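Long-range contacts in dihydrodipicolinate synthase (Bacillus clausii KSM-K16, PDB 3E96), which probably acts as a 4-hydroxy-tetrahydrodipicolinate synthase, a lyase of the DapA family that condenses pyruvate with an aldehyde: residues I18-F23 against L215-P220; H33-T38 against R72-Y77; D108-H113 against E134-P139. All blocks are in the same frame, centred on the assembly; numbering follows the deposited sequence.

Interaction 1. Residues I18-F23 against L215-P220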
loop_
_atom_site.group_PDB
_atom_site.type_symbol
_atom_site.label_atom_id
_atom_site.label_comp_id
_atom_site.label_asym_id
_atom_site.label_seq_id
_atom_site.Cartn_x
_atom_site.Cartn_y
_atom_site.Cartn_z
ATOM N N ILE B 18 -5.059 8.530 17.311
ATOM C CA ILE B 18 -4.970 8.723 15.866
ATOM C C ILE B 18 -6.285 9.348 15.436
ATOM O O ILE B 18 -7.312 8.675 15.390
ATOM C CB ILE B 18 -4.806 7.386 15.110
ATOM C CG1 ILE B 18 -3.878 6.440 15.885
ATOM C CG2 ILE B 18 -4.260 7.658 13.710
ATOM C CD1 ILE B 18 -2.499 6.986 16.156
ATOM N N PRO B 19 -6.262 10.637 15.086
ATOM C CA PRO B 19 -7.475 11.342 14.672
ATOM C C PRO B 19 -7.958 11.004 13.277
ATOM O O PRO B 19 -7.165 10.699 12.388
ATOM C CB PRO B 19 -7.059 12.803 14.770
ATOM C CG PRO B 19 -5.638 12.743 14.245
ATOM C CD PRO B 19 -5.073 11.499 14.931
ATOM N N ILE B 20 -9.272 11.053 13.098
ATOM C CA ILE B 20 -9.850 10.826 11.785
ATOM C C ILE B 20 -9.670 12.143 11.035
ATOM O O ILE B 20 -9.378 13.179 11.643
ATOM C CB ILE B 20 -11.370 10.581 11.853
ATOM C CG1 ILE B 20 -12.036 11.746 12.600
ATOM C CG2 ILE B 20 -11.663 9.257 12.511
ATOM C CD1 ILE B 20 -13.517 11.929 12.286
ATOM N N THR B 21 -9.831 12.096 9.717
ATOM C CA THR B 21 -9.787 13.301 8.901
ATOM C C THR B 21 -11.223 13.406 8.389
ATOM O O THR B 21 -11.640 12.646 7.511
ATOM C CB THR B 21 -8.841 13.180 7.690
ATOM O OG1 THR B 21 -7.507 12.911 8.142
ATOM C CG2 THR B 21 -8.842 14.488 6.893
ATOM N N PRO B 22 -12.015 14.330 8.958
ATOM C CA PRO B 22 -13.408 14.494 8.527
ATOM C C PRO B 22 -13.498 14.889 7.057
ATOM O O PRO B 22 -12.855 15.847 6.635
ATOM C CB PRO B 22 -13.930 15.608 9.442
ATOM C CG PRO B 22 -13.057 15.493 10.662
ATOM C CD PRO B 22 -11.697 15.243 10.067
ATOM N N PHE B 23 -14.287 14.148 6.279
ATOM C CA PHE B 23 -14.460 14.461 4.862
ATOM C C PHE B 23 -15.934 14.753 4.607
ATOM O O PHE B 23 -16.806 14.050 5.121
ATOM C CB PHE B 23 -14.042 13.287 3.969
ATOM C CG PHE B 23 -12.590 12.921 4.064
ATOM C CD1 PHE B 23 -11.599 13.867 3.831
ATOM C CD2 PHE B 23 -12.213 11.605 4.337
ATOM C CE1 PHE B 23 -10.250 13.509 3.865
ATOM C CE2 PHE B 23 -10.871 11.236 4.374
ATOM C CZ PHE B 23 -9.886 12.189 4.137
ATOM N N LEU B 215 -10.342 4.679 19.009
ATOM C CA LEU B 215 -11.499 4.847 19.878
ATOM C C LEU B 215 -11.550 6.253 20.486
ATOM O O LEU B 215 -12.634 6.773 20.761
ATOM C CB LEU B 215 -11.465 3.793 20.996
ATOM C CG LEU B 215 -12.560 3.820 22.067
ATOM C CD1 LEU B 215 -13.923 3.666 21.415
ATOM C CD2 LEU B 215 -12.328 2.692 23.064
ATOM N N VAL B 216 -10.389 6.872 20.685
ATOM C CA VAL B 216 -10.346 8.213 21.271
ATOM C C VAL B 216 -11.112 9.254 20.451
ATOM O O VAL B 216 -11.455 10.316 20.970
ATOM C CB VAL B 216 -8.896 8.719 21.465
ATOM C CG1 VAL B 216 -8.166 7.836 22.473
ATOM C CG2 VAL B 216 -8.164 8.737 20.136
ATOM N N ASN B 217 -11.379 8.955 19.180
ATOM C CA ASN B 217 -12.119 9.893 18.337
ATOM C C ASN B 217 -13.544 10.117 18.828
ATOM O O ASN B 217 -14.133 11.162 18.559
ATOM C CB ASN B 217 -12.170 9.414 16.884
ATOM C CG ASN B 217 -10.848 9.596 16.164
ATOM O OD1 ASN B 217 -10.073 8.646 16.001
ATOM N ND2 ASN B 217 -10.578 10.820 15.741
ATOM N N LEU B 218 -14.104 9.135 19.531
ATOM C CA LEU B 218 -15.463 9.270 20.038
ATOM C C LEU B 218 -15.576 9.122 21.552
ATOM O O LEU B 218 -16.379 9.811 22.180
ATOM C CB LEU B 218 -16.401 8.258 19.366
ATOM C CG LEU B 218 -16.056 6.764 19.433
ATOM C CD1 LEU B 218 -17.325 5.937 19.256
ATOM C CD2 LEU B 218 -15.025 6.422 18.352
ATOM N N LEU B 219 -14.771 8.237 22.135
ATOM C CA LEU B 219 -14.823 7.977 23.573
ATOM C C LEU B 219 -13.435 7.870 24.195
ATOM O O LEU B 219 -13.031 6.803 24.656
ATOM C CB LEU B 219 -15.592 6.677 23.818
ATOM C CG LEU B 219 -17.027 6.665 23.281
ATOM C CD1 LEU B 219 -17.552 5.241 23.171
ATOM C CD2 LEU B 219 -17.903 7.498 24.207
ATOM N N PRO B 220 -12.695 8.986 24.240
ATOM C CA PRO B 220 -11.348 8.988 24.810
ATOM C C PRO B 220 -11.252 8.517 26.260
ATOM O O PRO B 220 -10.223 7.981 26.668
ATOM C CB PRO B 220 -10.897 10.437 24.627
ATOM C CG PRO B 220 -12.182 11.204 24.677
ATOM C CD PRO B 220 -13.106 10.347 23.849
#

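Interaction 2. Residues H33-T38 against R72-Y77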
loop_
_atom_site.group_PDB
_atom_site.type_symbol
_atom_site.label_atom_id
_atom_site.label_comp_id
_atom_site.label_asym_id
_atom_site.label_seq_id
_atom_site.Cartn_x
_atom_site.Cartn_y
_atom_site.Cartn_z
ATOM N N HIS B 33 -13.015 22.434 10.330
ATOM C CA HIS B 33 -13.726 22.809 11.543
ATOM C C HIS B 33 -14.001 21.520 12.307
ATOM O O HIS B 33 -13.809 21.445 13.524
ATOM C CB HIS B 33 -15.048 23.507 11.212
ATOM C CG HIS B 33 -15.833 23.906 12.422
ATOM N ND1 HIS B 33 -15.334 24.760 13.383
ATOM C CD2 HIS B 33 -17.076 23.561 12.834
ATOM C CE1 HIS B 33 -16.236 24.923 14.335
ATOM N NE2 HIS B 33 -17.302 24.206 14.027
ATOM N N HIS B 34 -14.449 20.497 11.586
ATOM C CA HIS B 34 -14.729 19.215 12.216
ATOM C C HIS B 34 -13.428 18.596 12.715
ATOM O O HIS B 34 -13.408 17.920 13.742
ATOM C CB HIS B 34 -15.426 18.277 11.227
ATOM C CG HIS B 34 -16.831 18.685 10.905
ATOM N ND1 HIS B 34 -17.610 18.015 9.987
ATOM C CD2 HIS B 34 -17.606 19.680 11.400
ATOM C CE1 HIS B 34 -18.806 18.576 9.932
ATOM N NE2 HIS B 34 -18.830 19.589 10.780
ATOM N N TYR B 35 -12.338 18.835 11.993
ATOM C CA TYR B 35 -11.046 18.295 12.406
ATOM C C TYR B 35 -10.650 18.913 13.745
ATOM O O TYR B 35 -10.181 18.221 14.648
ATOM C CB TYR B 35 -9.966 18.597 11.361
ATOM C CG TYR B 35 -8.647 17.923 11.674
ATOM C CD1 TYR B 35 -8.542 16.528 11.687
ATOM C CD2 TYR B 35 -7.517 18.672 11.997
ATOM C CE1 TYR B 35 -7.345 15.897 12.020
ATOM C CE2 TYR B 35 -6.312 18.053 12.335
ATOM C CZ TYR B 35 -6.236 16.664 12.345
ATOM O OH TYR B 35 -5.060 16.045 12.698
ATOM N N LYS B 36 -10.844 20.223 13.873
ATOM C CA LYS B 36 -10.511 20.911 15.114
ATOM C C LYS B 36 -11.311 20.321 16.271
ATOM O O LYS B 36 -10.786 20.140 17.371
ATOM C CB LYS B 36 -10.804 22.411 14.987
ATOM C CG LYS B 36 -10.651 23.185 16.288
ATOM C CD LYS B 36 -10.805 24.684 16.049
ATOM C CE LYS B 36 -11.300 25.395 17.301
ATOM N NZ LYS B 36 -10.441 25.138 18.481
ATOM N N GLU B 37 -12.583 20.032 16.020
ATOM C CA GLU B 37 -13.452 19.448 17.038
ATOM C C GLU B 37 -12.916 18.094 17.486
ATOM O O GLU B 37 -12.982 17.744 18.665
ATOM C CB GLU B 37 -14.868 19.265 16.491
ATOM C CG GLU B 37 -15.676 20.544 16.386
ATOM C CD GLU B 37 -16.976 20.344 15.632
ATOM O OE1 GLU B 37 -17.596 19.270 15.785
ATOM O OE2 GLU B 37 -17.385 21.268 14.892
ATOM N N THR B 38 -12.395 17.334 16.530
ATOM C CA THR B 38 -11.846 16.011 16.804
ATOM C C THR B 38 -10.567 16.136 17.625
ATOM O O THR B 38 -10.379 15.433 18.619
ATOM C CB THR B 38 -11.538 15.271 15.491
ATOM O OG1 THR B 38 -12.740 15.158 14.721
ATOM C CG2 THR B 38 -10.995 13.880 15.774
ATOM N N ARG B 72 0.115 20.661 9.795
ATOM C CA ARG B 72 0.139 22.076 10.181
ATOM C C ARG B 72 -1.086 22.430 11.019
ATOM O O ARG B 72 -0.968 23.072 12.061
ATOM C CB ARG B 72 0.190 22.981 8.942
ATOM C CG ARG B 72 1.485 22.878 8.146
ATOM C CD ARG B 72 1.598 24.003 7.121
ATOM N NE ARG B 72 0.664 23.857 6.006
ATOM C CZ ARG B 72 0.973 23.296 4.840
ATOM N NH1 ARG B 72 2.195 22.820 4.624
ATOM N NH2 ARG B 72 0.065 23.226 3.879
ATOM N N ARG B 73 -2.262 22.018 10.554
ATOM C CA ARG B 73 -3.509 22.286 11.263
ATOM C C ARG B 73 -3.478 21.695 12.672
ATOM O O ARG B 73 -3.948 22.316 13.625
ATOM C CB ARG B 73 -4.693 21.692 10.490
ATOM C CG ARG B 73 -4.966 22.348 9.137
ATOM C CD ARG B 73 -5.989 23.474 9.250
ATOM N NE ARG B 73 -6.194 24.146 7.969
ATOM C CZ ARG B 73 -7.159 25.030 7.728
ATOM N NH1 ARG B 73 -8.022 25.355 8.681
ATOM N NH2 ARG B 73 -7.254 25.595 6.530
ATOM N N THR B 74 -2.931 20.488 12.798
ATOM C CA THR B 74 -2.853 19.819 14.092
ATOM C C THR B 74 -2.009 20.627 15.075
ATOM O O THR B 74 -2.408 20.836 16.222
ATOM C CB THR B 74 -2.255 18.406 13.950
ATOM O OG1 THR B 74 -3.044 17.650 13.020
ATOM C CG2 THR B 74 -2.243 17.689 15.299
ATOM N N VAL B 75 -0.842 21.075 14.625
ATOM C CA VAL B 75 0.033 21.866 15.480
ATOM C C VAL B 75 -0.713 23.110 15.959
ATOM O O VAL B 75 -0.634 23.480 17.130
ATOM C CB VAL B 75 1.319 22.286 14.730
ATOM C CG1 VAL B 75 2.124 23.272 15.570
ATOM C CG2 VAL B 75 2.160 21.054 14.423
ATOM N N GLU B 76 -1.462 23.739 15.057
ATOM C CA GLU B 76 -2.212 24.938 15.411
ATOM C C GLU B 76 -3.327 24.649 16.410
ATOM O O GLU B 76 -3.441 25.327 17.434
ATOM C CB GLU B 76 -2.830 25.588 14.167
ATOM C CG GLU B 76 -3.521 26.926 14.461
ATOM C CD GLU B 76 -4.465 27.371 13.356
ATOM O OE1 GLU B 76 -4.106 27.230 12.171
ATOM O OE2 GLU B 76 -5.567 27.877 13.674
ATOM N N TYR B 77 -4.151 23.648 16.116
ATOM C CA TYR B 77 -5.269 23.321 16.990
ATOM C C TYR B 77 -4.875 22.728 18.335
ATOM O O TYR B 77 -5.602 22.886 19.316
ATOM C CB TYR B 77 -6.248 22.382 16.282
ATOM C CG TYR B 77 -6.859 22.962 15.020
ATOM C CD1 TYR B 77 -7.185 24.319 14.933
ATOM C CD2 TYR B 77 -7.123 22.153 13.919
ATOM C CE1 TYR B 77 -7.755 24.853 13.773
ATOM C CE2 TYR B 77 -7.692 22.672 12.761
ATOM C CZ TYR B 77 -8.003 24.021 12.691
ATOM O OH TYR B 77 -8.546 24.531 11.533
HETATM O O HOH W 1 -8.434 23.946 19.042
#

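Interaction 3. Residues D108-H113 against E134-P139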
loop_
_atom_site.group_PDB
_atom_site.type_symbol
_atom_site.label_atom_id
_atom_site.label_comp_id
_atom_site.label_asym_id
_atom_site.label_seq_id
_atom_site.Cartn_x
_atom_site.Cartn_y
_atom_site.Cartn_z
ATOM N N ASP B 108 6.552 17.275 16.743
ATOM C CA ASP B 108 7.540 16.836 17.721
ATOM C C ASP B 108 8.320 15.622 17.246
ATOM O O ASP B 108 9.447 15.384 17.677
ATOM C CB ASP B 108 6.840 16.525 19.040
ATOM C CG ASP B 108 6.177 17.743 19.636
ATOM O OD1 ASP B 108 6.909 18.667 20.056
ATOM O OD2 ASP B 108 4.928 17.785 19.672
ATOM N N ALA B 109 7.710 14.853 16.354
ATOM C CA ALA B 109 8.345 13.661 15.816
ATOM C C ALA B 109 7.547 13.192 14.610
ATOM O O ALA B 109 6.511 13.769 14.283
ATOM C CB ALA B 109 8.373 12.558 16.878
ATOM N N VAL B 110 8.045 12.155 13.947
ATOM C CA VAL B 110 7.349 11.577 12.804
ATOM C C VAL B 110 7.171 10.085 13.039
ATOM O O VAL B 110 7.928 9.474 13.801
ATOM C CB VAL B 110 8.140 11.750 11.477
ATOM C CG1 VAL B 110 8.263 13.220 11.123
ATOM C CG2 VAL B 110 9.516 11.098 11.598
ATOM N N MET B 111 6.148 9.513 12.412
ATOM C CA MET B 111 5.906 8.076 12.478
ATOM C C MET B 111 6.028 7.613 11.035
ATOM O O MET B 111 5.274 8.051 10.162
ATOM C CB MET B 111 4.501 7.731 12.990
ATOM C CG MET B 111 4.189 6.213 12.905
ATOM S SD MET B 111 2.460 5.761 13.201
ATOM C CE MET B 111 1.699 6.364 11.701
ATOM N N ILE B 112 6.991 6.743 10.772
ATOM C CA ILE B 112 7.168 6.251 9.420
ATOM C C ILE B 112 6.281 5.031 9.223
ATOM O O ILE B 112 6.469 4.002 9.878
ATOM C CB ILE B 112 8.632 5.850 9.148
ATOM C CG1 ILE B 112 9.576 6.978 9.579
ATOM C CG2 ILE B 112 8.819 5.568 7.660
ATOM C CD1 ILE B 112 11.052 6.616 9.452
ATOM N N HIS B 113 5.300 5.162 8.335
ATOM C CA HIS B 113 4.392 4.065 8.030
ATOM C C HIS B 113 5.190 2.913 7.452
ATOM O O HIS B 113 6.309 3.100 6.977
ATOM C CB HIS B 113 3.358 4.489 6.982
ATOM C CG HIS B 113 2.230 5.299 7.535
ATOM N ND1 HIS B 113 1.179 4.734 8.223
ATOM C CD2 HIS B 113 1.998 6.632 7.517
ATOM C CE1 HIS B 113 0.346 5.686 8.608
ATOM N NE2 HIS B 113 0.821 6.847 8.192
ATOM N N GLU B 134 17.977 8.732 9.189
ATOM C CA GLU B 134 19.252 9.438 9.124
ATOM C C GLU B 134 19.140 10.762 8.374
ATOM O O GLU B 134 19.738 11.760 8.777
ATOM C CB GLU B 134 20.329 8.555 8.482
ATOM C CG GLU B 134 20.561 7.248 9.230
ATOM C CD GLU B 134 21.835 6.535 8.810
ATOM O OE1 GLU B 134 22.121 6.477 7.597
ATOM O OE2 GLU B 134 22.546 6.014 9.694
ATOM N N ALA B 135 18.364 10.778 7.293
ATOM C CA ALA B 135 18.188 11.995 6.509
ATOM C C ALA B 135 17.436 13.070 7.290
ATOM O O ALA B 135 17.774 14.255 7.223
ATOM C CB ALA B 135 17.446 11.683 5.208
ATOM N N LEU B 136 16.419 12.660 8.040
ATOM C CA LEU B 136 15.625 13.614 8.805
ATOM C C LEU B 136 16.307 14.133 10.063
ATOM O O LEU B 136 16.122 15.294 10.430
ATOM C CB LEU B 136 14.275 13.000 9.189
ATOM C CG LEU B 136 13.270 12.770 8.057
ATOM C CD1 LEU B 136 12.014 12.109 8.623
ATOM C CD2 LEU B 136 12.919 14.101 7.391
ATOM N N ASP B 137 17.083 13.276 10.722
ATOM C CA ASP B 137 17.766 13.665 11.954
ATOM C C ASP B 137 16.725 14.331 12.854
ATOM O O ASP B 137 16.909 15.452 13.335
ATOM C CB ASP B 137 18.907 14.635 11.630
ATOM C CG ASP B 137 19.768 14.952 12.839
ATOM O OD1 ASP B 137 20.138 14.009 13.569
ATOM O OD2 ASP B 137 20.083 16.143 13.051
ATOM N N PHE B 138 15.624 13.618 13.069
ATOM C CA PHE B 138 14.504 14.110 13.863
ATOM C C PHE B 138 13.894 12.882 14.548
ATOM O O PHE B 138 13.939 11.783 13.997
ATOM C CB PHE B 138 13.495 14.751 12.902
ATOM C CG PHE B 138 12.403 15.527 13.568
ATOM C CD1 PHE B 138 12.688 16.672 14.303
ATOM C CD2 PHE B 138 11.076 15.145 13.412
ATOM C CE1 PHE B 138 11.667 17.427 14.868
ATOM C CE2 PHE B 138 10.046 15.894 13.972
ATOM C CZ PHE B 138 10.345 17.038 14.702
ATOM N N PRO B 139 13.323 13.047 15.758
ATOM C CA PRO B 139 12.728 11.901 16.457
ATOM C C PRO B 139 11.771 11.141 15.552
ATOM O O PRO B 139 10.877 11.733 14.945
ATOM C CB PRO B 139 12.034 12.551 17.647
ATOM C CG PRO B 139 12.980 13.682 17.973
ATOM C CD PRO B 139 13.248 14.261 16.594
#

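Interaction 1. Residues I18-F23 against L215-P220
N217 presses its carboxamide against the backbone of I18, P19 and I20, where the loops following strands 15-17 and 210-213 of the TIM barrel meet. These are the first and last strands, adjacent in the closed sheet, so the contact marks the barrel's seam at the C-terminal ends of its strands, the end that carries the active site in this fold. The amide carbon N217 CG is 3.7 Å from I18 O and equally far from I20 N, which sets the polar end of the side chain against a carbonyl and an N-H two residues apart. I20 adds its side chain to this first shell: with chi1 at 54°, its CG1 stands between the backbone N and the carbonyl carbon, while CG2 lies beside that N and comes within 3.8 Å of N217 CG. V216 adds a looser touch, its CG2 4.2 Å from I18 N. All five touching residues are buried, although only 170 Å² is shared.

Further out, M268 packs on both I20 and N217, and S57 OG is hydrogen-bonded to P19 O. The side chain of I18 leads away from N217, to about 3 Å from that of T56, a predicted pyruvate-binding residue. The 3-10 turn presenting N217 is closed by L215 O, which accepts from L218 N at 3.0 Å and from L219 N at 2.9 Å.

Interaction 2. Residues H33-T38 against R72-Y77
K36 lays its aliphatic chain across one face of the Y77 ring, the two side chains crossing at about a right angle. The CH-pi geometry is nearly ideal: K36 CB is 3.7 Å from the ring centroid and 6° off the ring normal. Farther along the same chain, K36 CD is 3.8 Å from Y77 CD1. Y35 meets this ring at its edge instead, its CD2 lying in the ring plane 4.0 Å from Y77 CD2. A chi1 of -174° puts Y35 CG anti to the backbone N; at the far end of the ring Y35 OH donates to T74 OG1 at 2.6 Å. T74 OG1 is also hydrogen-bonded to E70 O, so the buried pair of hydroxyls ends on a helix carbonyl.

The outer side is looser and more polar. R73 NH1 donates in the guanidinium plane to Y77 OH at 3.0 Å, while R73 NE forms a salt bridge with E69. K36 NZ pairs with D40, and a water hydrogen-bonded to Y77 O lies close by.

The axes of the two short segments approach to 10.1 Å with a crossing angle of -53°. Helices 32-43 and 64-78 follow strands 15-17 and 49-50, making them successive outer helices of the barrel; P19, just after strand 15-17, touches Y35, and P52, beyond strand 49-50, touches T74.

Interaction 3. Residues D108-H113 against E134-P139
F138 turns the edge of its ring toward V110, whose CG1 lies near the ring plane and 4.1 Å from F138 CD2. One face of the ring is covered by its own neighbour: P139 CD stands 3.3 Å above the F138 ring plane, displaced toward the rim. The far end of the ring meets backbone, with F138 CE2 3.4 Å from A109 CA and F138 CZ 3.5 Å from D108 O, both approaching obliquely. The first torsion sets F138 CG anti to the backbone N (chi1 -169°), starting the side chain on its way to strand 109-112.

The contact belongs to the beta-alpha-beta unit of strand 109-112, helix 122-136 and strand 140-144, consecutive elements of the TIM barrel. After L136 the chain leaves the helix through D137, which has positive phi, and F138 and P139 carry it to the next strand. There V110 N donates to P139 O at 3.0 Å with an N-H...O angle of 158°, the donor tilted 18° from the carbonyl plane. V110 also pairs with L141 through the backbone, so the bond to P139 falls at the beginning of the parallel pairing of the two strands.

Apolar contacts flank this bond. A109 CB lies 3.7 Å from P139 CB, and V110 and L136 meet tip to tip, V110 CG2 being 4.0 Å from L136 CD1. L136 also touches I88 of strand 83-88 and I96 of helix 92-105. At the partly exposed margin, D108 OD2 is hydrogen-bonded to V84 N, and K103 NZ reaches L136 O at the helix end.

All three contacts belong to one TIM barrel but tie different layers of it. Interaction 1 pairs the loops after the first and last strands, 192 residues apart in sequence, and so spans both others. Interaction 2 joins the first two outer helices; interaction 3, later in the chain, joins the fourth strand to the approach to the fifth. Interactions 1 and 2 have centres about 12 Å apart and touch directly, P22 packing on H34 and N217 on T38, so the barrel seam and its helical cover form one continuous region. Interaction 3 lies across the chain's centre from interaction 1, their centres about 23 Å apart, and touches neither of the others.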